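Long-range contacts in Per a 4 allergen (Periplaneta americana, PDB 3EBW), which is a major cockroach allergen of the lipocalin family and probably carries small hydrophobic molecules inside its beta barrel: residues 1-6 and 116-121; 21-27 and 122-128; 40-44 and 53-57; 93-97 and 107-111; 103-107 and 134-138. All blocks are in the same frame, centred on the assembly; numbering follows the deposited sequence.

Contact 1: 1-6 and 116-121; sequences DDSCQI and YSRHLY
Segment 1-6 has no regular secondary structure. Asp-2 sits in the left-handed region (59°/14°), and from Ser-3 onward the chain is extended. It runs in roughly the same sense as 116-121, with Cys-4 CA 5.0 Å from Tyr-116 CA and Ile-6 CA 7.5 Å from His-119 CA. The second segment turns a corner at Ser-117 and Arg-118 before entering a strand that is regular by Leu-120. No hydrogen bond crosses between the segments, so the contact is packing, of Tyr-116 on the backbone of 2-4 and of Ile-6 on His-119 and Tyr-121. Tyr-116, chi1 m, lays its ring against that backbone: Ser-3 N is 3.0 Å from Tyr-116 CD1 and Cys-4 N 3.5 Å from Tyr-116 CD2, both over one face. Ile-6 (m, t) points at the strand and places CG1 3.6 Å from the centroid of the His-119 ring, a CH-pi contact over its face, while Ile-6 CG2 comes 3.8 Å from Tyr-121 OH. Cys-4, chi1 t, is turned sideways and forms a disulfide with Cys-111 on strand 106-112. The arrangement is an N-terminal arm laid across the wall of a lipocalin barrel and fixed by a disulfide.

Contact 2: 21-27 and 122-128; sequences TWYELFR and WIASHET. Unlike the reference sequence in segment 122-128: Glu-127 (reference Gly).
Trp-22 (chi1 m, chi2 92°) overlaps His-126: the six-membered ring and the imidazole have centroids 3.8 Å apart, but their planes are inclined by 37°, an oblique pairing. Trp-22 CB also meets Ala-124 CB at 4.0 Å, and its NE1 is bonded to Tyr-18 O. Strands 21-27 and 122-125 run antiparallel at 133°, their axes 4.4 Å apart at closest. Tyr-23 and Ser-125 form a hydrogen-bonded pair (Tyr-23 N to Ser-125 O 2.5 Å, Ser-125 N to Tyr-23 O 2.9 Å), followed by the non-hydrogen-bonded pair Glu-24/Ala-124. A classic beta bulge then shifts the register by one: Leu-25 N (3.0 Å) and, weakly, Phe-26 N (3.4 Å) both donate to Ile-123 O. Ile-123 N returns a bond to Phe-26 O at 3.0 Å, and Arg-27 pairs with Trp-122. Glu-127 N reaches Ser-125 OG at 3.0 Å in an ST turn, and Thr-128 CG2 lies 4.0 Å from the Tyr-23 ring centroid. Trp-22 is the tryptophan of the lipocalin Gly-X-Trp signature, and this pairing joins the first barrel strand to the last. Main-chain bonds carry it; the Trp-22/His-126 end adds packing and weak bonds from His-126, ND1 to Thr-21 O (3.0 Å) and NE2 to Tyr-102 O, while Arg-27, also bonded to Phe-36 O, and Glu-24 put charge on the face of Trp-122.

Contact 3: 40-44 and 53-57; sequences EYDKY and QVTSV
Four main-chain hydrogen bonds define the register of strands 40-44 and 53-57, which run antiparallel at 165° with axes 4.6 Å apart at closest. Tyr-41 N donates to Val-57 O at 3.1 Å and Val-57 N to Tyr-41 O at 3.0 Å. Two residues on, Lys-43 N reaches Thr-55 O and Thr-55 N reaches Lys-43 O, both at 2.8 Å. Asp-42/Ser-56 and Tyr-44/Val-54 are the non-hydrogen-bonded pairs, with CA atoms about 4.5 Å apart. Their peptides face outward to the flanking strands: Asp-42 bonds with Trp-22, Tyr-44 with Gly-20 and Val-54 with Gly-71. Glu-40 N is bonded to Gln-157 OE1. The segments belong to the two arms of a beta hairpin, strands 40-46 and 52-59, in the up-and-down meander of the lipocalin barrel. Thr-55 O and Lys-43 O also receive CA-H...O contacts, from Asp-42 CA (3.4 Å) and Val-54 CA (3.2 Å). Thr-55 OG1 is hydrogen-bonded to Thr-70 OG1. Tyr-44, chi1 m, covers Val-54, whose CG2 lies 3.3 Å from the ring centroid, 15° off the normal, a CH-pi contact. On that same face the side chain of Asp-42 (m) lies about 3 Å from a bound PE4 molecule, probably from the crystallisation liquor.

Contact 4: 93-97 and 107-111; sequences STYFM and IVAGC
Tyr-95 and Phe-96 share chi1 m yet, being successive strand residues, send their rings to different faces of the sheet. Tyr-95 (chi2 -89°) passes by Gly-110, its CD1 4.0 Å from Gly-110 CA. A CB modelled on that glycine would lie 2.7 Å from Tyr-95 CD1, a clash, so the bare backbone lets the ring lie close. Tyr-95 CB also meets Val-108 CG1 at 4.2 Å. Strands 93-97 and 107-111 are antiparallel at 144°, with axes 4.7 Å apart at closest, and belong to a beta hairpin of the lipocalin barrel. One hydrogen-bonded pair sets the register: Phe-96 N to Ala-109 O at 2.8 Å and Ala-109 N to Phe-96 O at 3.0 Å. In Met-97, present as selenomethionine, chi1 t and chi2 p put SE 3.7 Å from Val-108 CG2; Val-108 is itself t. These two share a face with Tyr-95, whose side chain lies about 3 Å from a bound PE4, probably a crystallisation additive lodged in the barrel. Phe-96 and Ala-109 take the other face, where the N-terminal arm covers them: Phe-96 packs on Thr-8 and Ala-109 on Ile-6. Cys-111, chi1 m, is turned sideways from strand 93-97 and joins Cys-4 in a disulfide.

Contact 5: 103-107 and 134-138; sequences QTYSI and TKAKV
Thr-104 is the first residue of 103-107 to meet the helix, just ahead of the strand entered at Ser-106. Its CB points at the helix, and Thr-104 OG1 comes to 3.7 Å from Thr-134 OG1, too long for a bond; Thr-134 OG1 is instead hydrogen-bonded to Asp-131 OD2, near the helix start. Tyr-105 follows with an extended backbone (-142°/158°), its CA 7.0 Å from Thr-134 CA. Chi1 p swings its ring along the helix flank. Tyr-105 CB packs on Thr-134 CG2 at 3.6 Å and on Val-138 CG2 at 3.9 Å, Lys-137 CG lies over one face of the ring, and Lys-137 NZ gives a weak hydrogen bond to Tyr-105 OH at 3.4 Å. The t, p, t, m rotamer of Lys-137 brings NZ to this hydroxyl. The CA-to-CB bond of Ser-106 points away from the helix, and its OG is hydrogen-bonded to Tyr-18 OH. That of Ile-107 points toward the helix although the side-chain end leads away; Ile-107 CG2 is 4.2 Å from Val-138 CG1. Residues 134, 137 and 138 share one helix side, as i, i+3 and i+4 positions do; Val-138 N to Thr-134 O at 3.0 Å is the helical bond between the outer two. This is the helix that packs on the outside of a lipocalin barrel. With a single weak polar link, it is held here mainly by apolar and aromatic packing.

In the fold
All five contacts reach one curled antiparallel sheet, the lipocalin barrel. Strand 119-125 serves contacts 1 and 2, whose centres are about 21 Å apart; strand 106-112 serves contacts 4 and 5, which share Ile-107. The Cys-4 SG to Cys-111 SG disulfide (2.1 Å) joins contact 1 to contact 4. Contact 2 touches all the others, its centre about 9, 11 and 14 Å from those of contacts 5, 3 and 4. Probable hydrogen bonds link Trp-122 N to Val-108 O (2.9 Å, contact 4), Ala-124 N to Ser-106 O (2.9 Å, contact 5) and Glu-24 N to Glu-40 O (2.8 Å, contact 3). Glu-24, Asp-42 and Tyr-95 come within about 3 Å of bound PE4, consistent with a pocket inside the barrel.

Contact 1: 1-6 and 116-121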
# COMPACT_ATOMS: atom_id res chain seq x y z
N ASP A 1 6.01 -8.25 19.52
CA ASP A 1 6.97 -8.86 18.55
C ASP A 1 7.19 -10.36 18.83
O ASP A 1 6.80 -10.87 19.88
CB ASP A 1 8.31 -8.11 18.59
CG ASP A 1 9.26 -8.53 17.48
OD1 ASP A 1 8.82 -8.58 16.31
OD2 ASP A 1 10.44 -8.81 17.78
N ASP A 2 7.82 -11.04 17.88
CA ASP A 2 8.07 -12.49 17.97
C ASP A 2 6.75 -13.24 18.10
O ASP A 2 6.72 -14.43 18.42
CB ASP A 2 8.99 -12.81 19.15
CG ASP A 2 10.44 -12.41 18.89
OD1 ASP A 2 10.73 -11.20 18.87
OD2 ASP A 2 11.28 -13.32 18.70
N SER A 3 5.66 -12.52 17.81
CA SER A 3 4.30 -13.03 17.88
C SER A 3 3.41 -11.89 17.39
O SER A 3 3.73 -10.73 17.62
CB SER A 3 3.93 -13.36 19.31
OG SER A 3 4.03 -12.19 20.12
N CYS A 4 2.29 -12.21 16.75
CA CYS A 4 1.39 -11.17 16.24
C CYS A 4 0.38 -10.63 17.26
O CYS A 4 -0.62 -11.27 17.53
CB CYS A 4 0.63 -11.71 15.03
SG CYS A 4 -0.41 -10.52 14.13
N GLN A 5 0.65 -9.45 17.80
CA GLN A 5 -0.27 -8.85 18.76
C GLN A 5 -0.90 -7.59 18.14
O GLN A 5 -0.20 -6.71 17.65
CB GLN A 5 0.47 -8.46 20.04
CG GLN A 5 1.50 -9.47 20.48
CD GLN A 5 0.93 -10.86 20.60
OE1 GLN A 5 -0.02 -11.09 21.35
NE2 GLN A 5 1.49 -11.79 19.85
N ILE A 6 -2.23 -7.51 18.16
CA ILE A 6 -2.91 -6.36 17.61
C ILE A 6 -4.01 -5.97 18.58
O ILE A 6 -4.78 -6.82 19.07
CB ILE A 6 -3.58 -6.67 16.22
CG1 ILE A 6 -2.52 -6.92 15.15
CG2 ILE A 6 -4.45 -5.51 15.77
CD1 ILE A 6 -3.12 -7.29 13.78
N TYR A 116 5.91 -9.70 12.13
CA TYR A 116 4.95 -9.35 13.16
C TYR A 116 4.97 -7.85 13.32
O TYR A 116 4.09 -7.27 13.95
CB TYR A 116 5.33 -10.01 14.48
CG TYR A 116 5.35 -11.51 14.43
CD1 TYR A 116 6.42 -12.23 14.95
CD2 TYR A 116 4.29 -12.22 13.87
CE1 TYR A 116 6.44 -13.62 14.92
CE2 TYR A 116 4.29 -13.61 13.83
CZ TYR A 116 5.37 -14.31 14.36
OH TYR A 116 5.40 -15.68 14.32
N SER A 117 6.00 -7.23 12.74
CA SER A 117 6.18 -5.79 12.79
C SER A 117 5.09 -5.07 12.00
O SER A 117 4.56 -4.04 12.44
CB SER A 117 7.56 -5.42 12.23
OG SER A 117 7.76 -4.02 12.25
N ARG A 118 4.75 -5.63 10.85
CA ARG A 118 3.74 -5.04 9.96
C ARG A 118 2.33 -5.60 10.17
O ARG A 118 2.06 -6.78 9.89
CB ARG A 118 4.18 -5.26 8.51
CG ARG A 118 3.78 -4.16 7.52
CD ARG A 118 2.28 -4.08 7.32
NE ARG A 118 1.88 -3.00 6.41
CZ ARG A 118 2.28 -2.90 5.15
NH1 ARG A 118 3.10 -3.81 4.65
NH2 ARG A 118 1.83 -1.91 4.40
N HIS A 119 1.43 -4.75 10.64
CA HIS A 119 0.05 -5.17 10.84
C HIS A 119 -0.77 -4.97 9.58
O HIS A 119 -0.51 -4.06 8.79
CB HIS A 119 -0.58 -4.38 11.98
CG HIS A 119 0.00 -4.69 13.32
ND1 HIS A 119 -0.61 -4.34 14.50
CD2 HIS A 119 1.14 -5.35 13.66
CE1 HIS A 119 0.12 -4.77 15.52
NE2 HIS A 119 1.19 -5.38 15.03
N LEU A 120 -1.78 -5.82 9.38
CA LEU A 120 -2.62 -5.71 8.19
C LEU A 120 -4.08 -5.69 8.60
O LEU A 120 -4.52 -6.55 9.36
CB LEU A 120 -2.38 -6.89 7.24
CG LEU A 120 -1.04 -7.20 6.55
CD1 LEU A 120 -0.61 -6.05 5.68
CD2 LEU A 120 0.02 -7.45 7.56
N TYR A 121 -4.85 -4.72 8.12
CA TYR A 121 -6.28 -4.70 8.44
C TYR A 121 -7.08 -5.05 7.20
O TYR A 121 -6.72 -4.66 6.10
CB TYR A 121 -6.74 -3.33 8.97
CG TYR A 121 -6.17 -2.99 10.32
CD1 TYR A 121 -7.00 -2.91 11.44
CD2 TYR A 121 -4.81 -2.78 10.48
CE1 TYR A 121 -6.49 -2.63 12.68
CE2 TYR A 121 -4.28 -2.51 11.72
CZ TYR A 121 -5.13 -2.43 12.82
OH TYR A 121 -4.61 -2.10 14.05

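Contact 2: 21-27 and 122-128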
# COMPACT_ATOMS: atom_id res chain seq x y z
N THR A 21 -20.38 -15.60 3.52
CA THR A 21 -19.47 -15.05 2.52
C THR A 21 -19.16 -13.60 2.78
O THR A 21 -20.03 -12.73 2.71
CB THR A 21 -20.06 -15.18 1.11
OG1 THR A 21 -20.18 -16.57 0.78
CG2 THR A 21 -19.16 -14.49 0.09
N TRP A 22 -17.89 -13.34 3.10
CA TRP A 22 -17.46 -11.98 3.36
C TRP A 22 -16.58 -11.45 2.23
O TRP A 22 -15.53 -12.01 1.92
CB TRP A 22 -16.68 -11.93 4.67
CG TRP A 22 -17.49 -12.21 5.88
CD1 TRP A 22 -17.69 -13.42 6.48
CD2 TRP A 22 -18.26 -11.26 6.64
NE1 TRP A 22 -18.52 -13.28 7.56
CE2 TRP A 22 -18.89 -11.97 7.69
CE3 TRP A 22 -18.47 -9.87 6.54
CZ2 TRP A 22 -19.72 -11.35 8.62
CZ3 TRP A 22 -19.31 -9.26 7.47
CH2 TRP A 22 -19.92 -10.00 8.50
N TYR A 23 -17.02 -10.37 1.60
CA TYR A 23 -16.24 -9.76 0.53
C TYR A 23 -15.23 -8.77 1.13
O TYR A 23 -15.56 -7.99 2.03
CB TYR A 23 -17.15 -9.02 -0.47
CG TYR A 23 -18.10 -9.94 -1.21
CD1 TYR A 23 -17.63 -10.95 -2.05
CD2 TYR A 23 -19.48 -9.82 -1.04
CE1 TYR A 23 -18.52 -11.82 -2.67
CE2 TYR A 23 -20.36 -10.69 -1.66
CZ TYR A 23 -19.88 -11.67 -2.46
OH TYR A 23 -20.78 -12.53 -3.03
N GLU A 24 -14.00 -8.83 0.65
CA GLU A 24 -12.96 -7.93 1.15
C GLU A 24 -13.11 -6.59 0.42
O GLU A 24 -12.78 -6.49 -0.75
CB GLU A 24 -11.58 -8.54 0.91
CG GLU A 24 -10.43 -7.68 1.36
CD GLU A 24 -9.15 -8.49 1.52
OE1 GLU A 24 -8.07 -7.88 1.59
OE2 GLU A 24 -9.23 -9.74 1.58
N LEU A 25 -13.61 -5.57 1.11
CA LEU A 25 -13.81 -4.28 0.47
C LEU A 25 -12.67 -3.29 0.57
O LEU A 25 -12.50 -2.45 -0.31
CB LEU A 25 -15.10 -3.66 0.97
CG LEU A 25 -16.29 -4.59 0.76
CD1 LEU A 25 -17.60 -3.83 1.05
CD2 LEU A 25 -16.26 -5.17 -0.66
N PHE A 26 -11.90 -3.35 1.65
CA PHE A 26 -10.74 -2.49 1.81
C PHE A 26 -9.69 -3.33 2.49
O PHE A 26 -10.03 -4.31 3.15
CB PHE A 26 -11.06 -1.28 2.68
CG PHE A 26 -12.16 -0.45 2.15
CD1 PHE A 26 -13.47 -0.89 2.23
CD2 PHE A 26 -11.90 0.77 1.56
CE1 PHE A 26 -14.51 -0.12 1.73
CE2 PHE A 26 -12.93 1.55 1.06
CZ PHE A 26 -14.23 1.11 1.14
N ARG A 27 -8.43 -2.97 2.34
CA ARG A 27 -7.35 -3.73 2.96
C ARG A 27 -6.12 -2.86 3.08
O ARG A 27 -5.94 -1.91 2.32
CB ARG A 27 -6.98 -4.94 2.10
CG ARG A 27 -6.29 -4.55 0.80
CD ARG A 27 -5.60 -5.69 0.10
NE ARG A 27 -6.41 -6.26 -0.97
CZ ARG A 27 -6.00 -6.42 -2.23
NH1 ARG A 27 -4.78 -6.05 -2.60
NH2 ARG A 27 -6.82 -6.95 -3.13
N TRP A 122 -8.16 -5.82 7.38
CA TRP A 122 -9.02 -6.23 6.28
C TRP A 122 -10.45 -5.86 6.65
O TRP A 122 -10.98 -6.30 7.67
CB TRP A 122 -8.87 -7.74 6.05
CG TRP A 122 -7.51 -8.16 5.51
CD1 TRP A 122 -7.05 -8.00 4.24
CD2 TRP A 122 -6.44 -8.82 6.23
NE1 TRP A 122 -5.77 -8.51 4.11
CE2 TRP A 122 -5.37 -9.02 5.32
CE3 TRP A 122 -6.29 -9.25 7.55
CZ2 TRP A 122 -4.18 -9.63 5.68
CZ3 TRP A 122 -5.08 -9.87 7.90
CH2 TRP A 122 -4.04 -10.04 6.97
N ILE A 123 -11.07 -5.00 5.86
CA ILE A 123 -12.44 -4.57 6.14
C ILE A 123 -13.30 -5.43 5.23
O ILE A 123 -13.03 -5.51 4.04
CB ILE A 123 -12.61 -3.03 5.84
CG1 ILE A 123 -11.88 -2.19 6.90
CG2 ILE A 123 -14.07 -2.64 5.89
CD1 ILE A 123 -10.40 -2.43 6.98
N ALA A 124 -14.31 -6.08 5.80
CA ALA A 124 -15.15 -7.00 5.01
C ALA A 124 -16.67 -6.82 5.12
O ALA A 124 -17.18 -6.16 6.02
CB ALA A 124 -14.77 -8.44 5.36
N SER A 125 -17.41 -7.42 4.20
CA SER A 125 -18.85 -7.30 4.22
C SER A 125 -19.57 -8.42 3.49
O SER A 125 -18.96 -9.15 2.70
CB SER A 125 -19.26 -5.96 3.62
OG SER A 125 -20.67 -5.86 3.54
N HIS A 126 -20.87 -8.56 3.76
CA HIS A 126 -21.68 -9.58 3.11
C HIS A 126 -22.14 -9.01 1.78
O HIS A 126 -22.35 -9.74 0.81
CB HIS A 126 -22.88 -9.96 3.98
CG HIS A 126 -22.56 -10.94 5.06
ND1 HIS A 126 -22.10 -12.21 4.80
CD2 HIS A 126 -22.61 -10.82 6.41
CE1 HIS A 126 -21.88 -12.84 5.94
NE2 HIS A 126 -22.18 -12.02 6.94
N GLU A 127 -22.28 -7.70 1.75
CA GLU A 127 -22.66 -6.98 0.54
C GLU A 127 -21.37 -6.84 -0.27
O GLU A 127 -20.36 -7.45 0.08
CB GLU A 127 -23.17 -5.59 0.92
CG GLU A 127 -24.30 -5.63 1.91
CD GLU A 127 -25.51 -6.36 1.36
OE1 GLU A 127 -26.07 -5.88 0.36
OE2 GLU A 127 -25.88 -7.41 1.92
N THR A 128 -21.40 -6.07 -1.35
CA THR A 128 -20.21 -5.87 -2.15
C THR A 128 -19.79 -4.42 -2.05
O THR A 128 -18.99 -3.96 -2.85
CB THR A 128 -20.43 -6.18 -3.63
OG1 THR A 128 -21.65 -5.57 -4.05
CG2 THR A 128 -20.46 -7.68 -3.87

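Contact 3: 40-44 and 53-57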
# COMPACT_ATOMS: atom_id res chain seq x y z
N GLU A 40 -12.29 -10.83 -4.37
CA GLU A 40 -11.63 -11.34 -3.18
C GLU A 40 -12.60 -11.47 -2.00
O GLU A 40 -13.02 -10.48 -1.40
CB GLU A 40 -10.47 -10.43 -2.80
CG GLU A 40 -9.39 -11.14 -2.04
CD GLU A 40 -8.52 -10.16 -1.33
OE1 GLU A 40 -9.00 -9.03 -1.18
OE2 GLU A 40 -7.39 -10.50 -0.92
N TYR A 41 -12.94 -12.71 -1.67
CA TYR A 41 -13.84 -12.98 -0.58
C TYR A 41 -13.47 -14.26 0.15
O TYR A 41 -12.79 -15.12 -0.39
CB TYR A 41 -15.28 -13.08 -1.11
CG TYR A 41 -15.52 -14.27 -1.99
CD1 TYR A 41 -16.01 -14.12 -3.29
CD2 TYR A 41 -15.25 -15.55 -1.54
CE1 TYR A 41 -16.22 -15.22 -4.09
CE2 TYR A 41 -15.45 -16.65 -2.33
CZ TYR A 41 -15.93 -16.48 -3.60
OH TYR A 41 -16.11 -17.60 -4.36
N ASP A 42 -13.88 -14.37 1.40
CA ASP A 42 -13.64 -15.58 2.19
C ASP A 42 -15.03 -16.15 2.50
O ASP A 42 -15.97 -15.39 2.78
CB ASP A 42 -12.88 -15.25 3.48
CG ASP A 42 -11.40 -14.98 3.24
OD1 ASP A 42 -10.58 -15.92 3.35
OD2 ASP A 42 -11.05 -13.83 2.94
N LYS A 43 -15.18 -17.47 2.40
CA LYS A 43 -16.47 -18.10 2.70
C LYS A 43 -16.31 -19.03 3.87
O LYS A 43 -15.42 -19.90 3.87
CB LYS A 43 -16.99 -18.91 1.51
CG LYS A 43 -18.17 -19.79 1.89
CD LYS A 43 -19.31 -19.70 0.89
CE LYS A 43 -19.04 -20.47 -0.40
NZ LYS A 43 -20.07 -20.18 -1.45
N TYR A 44 -17.17 -18.84 4.88
CA TYR A 44 -17.16 -19.67 6.08
C TYR A 44 -18.38 -20.60 6.08
O TYR A 44 -19.52 -20.18 5.91
CB TYR A 44 -17.12 -18.81 7.34
CG TYR A 44 -15.79 -18.14 7.53
CD1 TYR A 44 -14.82 -18.70 8.35
CD2 TYR A 44 -15.52 -16.92 6.91
CE1 TYR A 44 -13.59 -18.04 8.56
CE2 TYR A 44 -14.32 -16.26 7.12
CZ TYR A 44 -13.37 -16.82 7.95
OH TYR A 44 -12.23 -16.12 8.21
N GLN A 53 -15.34 -24.43 8.35
CA GLN A 53 -14.45 -24.48 7.22
C GLN A 53 -14.37 -23.12 6.53
O GLN A 53 -15.38 -22.40 6.42
CB GLN A 53 -15.00 -25.52 6.27
CG GLN A 53 -13.99 -26.34 5.58
CD GLN A 53 -14.64 -27.50 4.90
OE1 GLN A 53 -15.55 -27.32 4.08
NE2 GLN A 53 -14.21 -28.72 5.25
N VAL A 54 -13.17 -22.76 6.10
CA VAL A 54 -13.04 -21.49 5.40
C VAL A 54 -12.38 -21.62 4.03
O VAL A 54 -11.36 -22.28 3.86
CB VAL A 54 -12.31 -20.45 6.26
CG1 VAL A 54 -10.84 -20.75 6.33
CG2 VAL A 54 -12.58 -19.07 5.69
N THR A 55 -13.03 -21.01 3.05
CA THR A 55 -12.49 -21.01 1.70
C THR A 55 -12.21 -19.61 1.22
O THR A 55 -13.09 -18.77 1.16
CB THR A 55 -13.42 -21.69 0.68
OG1 THR A 55 -13.19 -23.11 0.69
CG2 THR A 55 -13.14 -21.16 -0.72
N SER A 56 -10.95 -19.40 0.87
CA SER A 56 -10.49 -18.14 0.34
C SER A 56 -10.51 -18.20 -1.19
O SER A 56 -9.94 -19.11 -1.80
CB SER A 56 -9.07 -17.87 0.80
OG SER A 56 -8.52 -16.85 0.01
N VAL A 57 -11.19 -17.24 -1.80
CA VAL A 57 -11.27 -17.20 -3.25
C VAL A 57 -10.77 -15.83 -3.71
O VAL A 57 -11.27 -14.80 -3.24
CB VAL A 57 -12.73 -17.44 -3.75
CG1 VAL A 57 -12.97 -16.76 -5.09
CG2 VAL A 57 -12.99 -18.91 -3.90

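Contact 4: 93-97 and 107-111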
# COMPACT_ATOMS: atom_id res chain seq x y z
N SER A 93 -1.97 -19.79 11.58
CA SER A 93 -1.93 -18.34 11.73
C SER A 93 -3.02 -17.85 12.70
O SER A 93 -4.10 -18.44 12.75
CB SER A 93 -2.10 -17.66 10.38
OG SER A 93 -3.33 -18.04 9.80
N THR A 94 -2.75 -16.79 13.47
CA THR A 94 -3.73 -16.23 14.41
C THR A 94 -4.12 -14.84 13.96
O THR A 94 -3.27 -14.06 13.61
CB THR A 94 -3.18 -16.12 15.85
OG1 THR A 94 -2.84 -17.42 16.33
CG2 THR A 94 -4.21 -15.50 16.78
N TYR A 95 -5.41 -14.54 14.00
CA TYR A 95 -6.00 -13.27 13.58
C TYR A 95 -6.89 -12.66 14.68
O TYR A 95 -7.61 -13.39 15.38
CB TYR A 95 -6.87 -13.49 12.35
CG TYR A 95 -6.11 -13.99 11.16
CD1 TYR A 95 -5.53 -13.09 10.27
CD2 TYR A 95 -5.97 -15.34 10.92
CE1 TYR A 95 -4.83 -13.53 9.17
CE2 TYR A 95 -5.27 -15.80 9.83
CZ TYR A 95 -4.71 -14.89 8.95
OH TYR A 95 -4.03 -15.32 7.83
N PHE A 96 -6.86 -11.34 14.81
CA PHE A 96 -7.65 -10.60 15.81
C PHE A 96 -8.93 -10.06 15.22
O PHE A 96 -8.90 -9.45 14.20
CB PHE A 96 -6.83 -9.45 16.36
CG PHE A 96 -5.61 -9.89 17.09
CD1 PHE A 96 -5.56 -9.85 18.47
CD2 PHE A 96 -4.53 -10.43 16.39
CE1 PHE A 96 -4.45 -10.36 19.15
CE2 PHE A 96 -3.43 -10.94 17.05
CZ PHE A 96 -3.39 -10.91 18.43
N MSE A 97 -10.06 -10.30 15.87
CA MSE A 97 -11.32 -9.80 15.38
C MSE A 97 -11.47 -8.41 15.95
O MSE A 97 -11.95 -8.26 17.05
CB MSE A 97 -12.45 -10.66 15.87
CG MSE A 97 -13.79 -10.16 15.46
SE MSE A 97 -13.87 -10.05 13.53
CE MSE A 97 -14.50 -11.84 13.13
N ILE A 107 -14.28 -6.01 10.56
CA ILE A 107 -12.87 -5.66 10.48
C ILE A 107 -11.97 -6.65 11.27
O ILE A 107 -12.00 -6.72 12.48
CB ILE A 107 -12.62 -4.09 10.81
CG1 ILE A 107 -11.62 -3.91 11.92
CG2 ILE A 107 -13.94 -3.34 11.10
CD1 ILE A 107 -10.23 -4.21 11.52
N VAL A 108 -11.20 -7.44 10.51
CA VAL A 108 -10.27 -8.45 11.01
C VAL A 108 -8.86 -7.95 10.80
O VAL A 108 -8.65 -7.08 9.97
CB VAL A 108 -10.42 -9.77 10.21
CG1 VAL A 108 -9.16 -10.62 10.31
CG2 VAL A 108 -11.56 -10.57 10.74
N ALA A 109 -7.88 -8.50 11.52
CA ALA A 109 -6.50 -8.04 11.38
C ALA A 109 -5.47 -9.05 11.87
O ALA A 109 -5.70 -9.74 12.83
CB ALA A 109 -6.31 -6.71 12.11
N GLY A 110 -4.33 -9.11 11.18
CA GLY A 110 -3.29 -10.03 11.55
C GLY A 110 -1.96 -9.51 11.06
O GLY A 110 -1.80 -8.31 10.84
N CYS A 111 -1.01 -10.41 10.88
CA CYS A 111 0.32 -10.08 10.43
C CYS A 111 0.59 -10.96 9.22
O CYS A 111 -0.20 -11.85 8.93
CB CYS A 111 1.30 -10.36 11.54
SG CYS A 111 0.94 -9.39 13.05

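Contact 5: 103-107 and 134-138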
# COMPACT_ATOMS: atom_id res chain seq x y z
N GLN A 103 -22.98 -9.23 10.20
CA GLN A 103 -23.84 -9.16 9.03
C GLN A 103 -23.98 -7.81 8.35
O GLN A 103 -25.08 -7.35 8.09
CB GLN A 103 -25.23 -9.73 9.36
CG GLN A 103 -25.38 -11.18 8.87
CD GLN A 103 -26.64 -11.88 9.36
OE1 GLN A 103 -27.76 -11.45 9.08
NE2 GLN A 103 -26.46 -12.98 10.09
N THR A 104 -22.84 -7.19 8.02
CA THR A 104 -22.81 -5.90 7.34
C THR A 104 -21.37 -5.40 7.16
O THR A 104 -21.00 -4.96 6.08
CB THR A 104 -23.61 -4.81 8.11
OG1 THR A 104 -24.22 -3.94 7.16
CG2 THR A 104 -22.73 -3.96 8.98
N TYR A 105 -20.58 -5.48 8.23
CA TYR A 105 -19.18 -5.06 8.21
C TYR A 105 -18.39 -6.05 9.08
O TYR A 105 -18.95 -6.71 9.94
CB TYR A 105 -19.04 -3.65 8.77
CG TYR A 105 -19.13 -3.56 10.27
CD1 TYR A 105 -20.36 -3.66 10.92
CD2 TYR A 105 -17.99 -3.36 11.04
CE1 TYR A 105 -20.45 -3.56 12.30
CE2 TYR A 105 -18.06 -3.26 12.42
CZ TYR A 105 -19.29 -3.36 13.05
OH TYR A 105 -19.36 -3.27 14.43
N SER A 106 -17.09 -6.14 8.85
CA SER A 106 -16.26 -7.06 9.59
C SER A 106 -14.81 -6.67 9.54
O SER A 106 -14.14 -6.99 8.56
CB SER A 106 -16.38 -8.46 8.99
OG SER A 106 -15.18 -9.20 9.19
N ILE A 107 -14.28 -6.01 10.56
CA ILE A 107 -12.87 -5.66 10.48
C ILE A 107 -11.97 -6.65 11.27
O ILE A 107 -12.00 -6.72 12.48
CB ILE A 107 -12.62 -4.09 10.81
CG1 ILE A 107 -11.62 -3.91 11.92
CG2 ILE A 107 -13.94 -3.34 11.10
CD1 ILE A 107 -10.23 -4.21 11.52
N THR A 134 -22.87 2.32 7.19
CA THR A 134 -21.84 1.38 7.63
C THR A 134 -20.47 2.08 7.70
O THR A 134 -19.90 2.21 8.79
CB THR A 134 -21.76 0.16 6.67
OG1 THR A 134 -23.05 -0.45 6.54
CG2 THR A 134 -20.79 -0.89 7.20
N LYS A 135 -19.97 2.54 6.56
CA LYS A 135 -18.68 3.24 6.49
C LYS A 135 -18.42 4.07 7.74
O LYS A 135 -17.32 4.06 8.30
CB LYS A 135 -18.62 4.16 5.27
CG LYS A 135 -18.13 3.53 3.98
CD LYS A 135 -17.53 4.60 3.09
CE LYS A 135 -16.71 4.01 1.95
NZ LYS A 135 -15.67 4.97 1.45
N ALA A 136 -19.45 4.79 8.17
CA ALA A 136 -19.37 5.63 9.35
C ALA A 136 -18.88 4.79 10.53
O ALA A 136 -17.88 5.13 11.18
CB ALA A 136 -20.75 6.19 9.66
N LYS A 137 -19.59 3.70 10.77
CA LYS A 137 -19.28 2.79 11.86
C LYS A 137 -17.89 2.17 11.74
O LYS A 137 -17.13 2.13 12.72
CB LYS A 137 -20.34 1.68 11.92
CG LYS A 137 -20.19 0.73 13.08
CD LYS A 137 -20.20 1.48 14.39
CE LYS A 137 -20.14 0.52 15.54
NZ LYS A 137 -21.16 -0.54 15.31
N VAL A 138 -17.56 1.70 10.53
CA VAL A 138 -16.26 1.07 10.29
C VAL A 138 -15.13 2.00 10.68
O VAL A 138 -14.09 1.54 11.15
CB VAL A 138 -16.10 0.65 8.81
CG1 VAL A 138 -14.77 -0.07 8.61
CG2 VAL A 138 -17.21 -0.28 8.42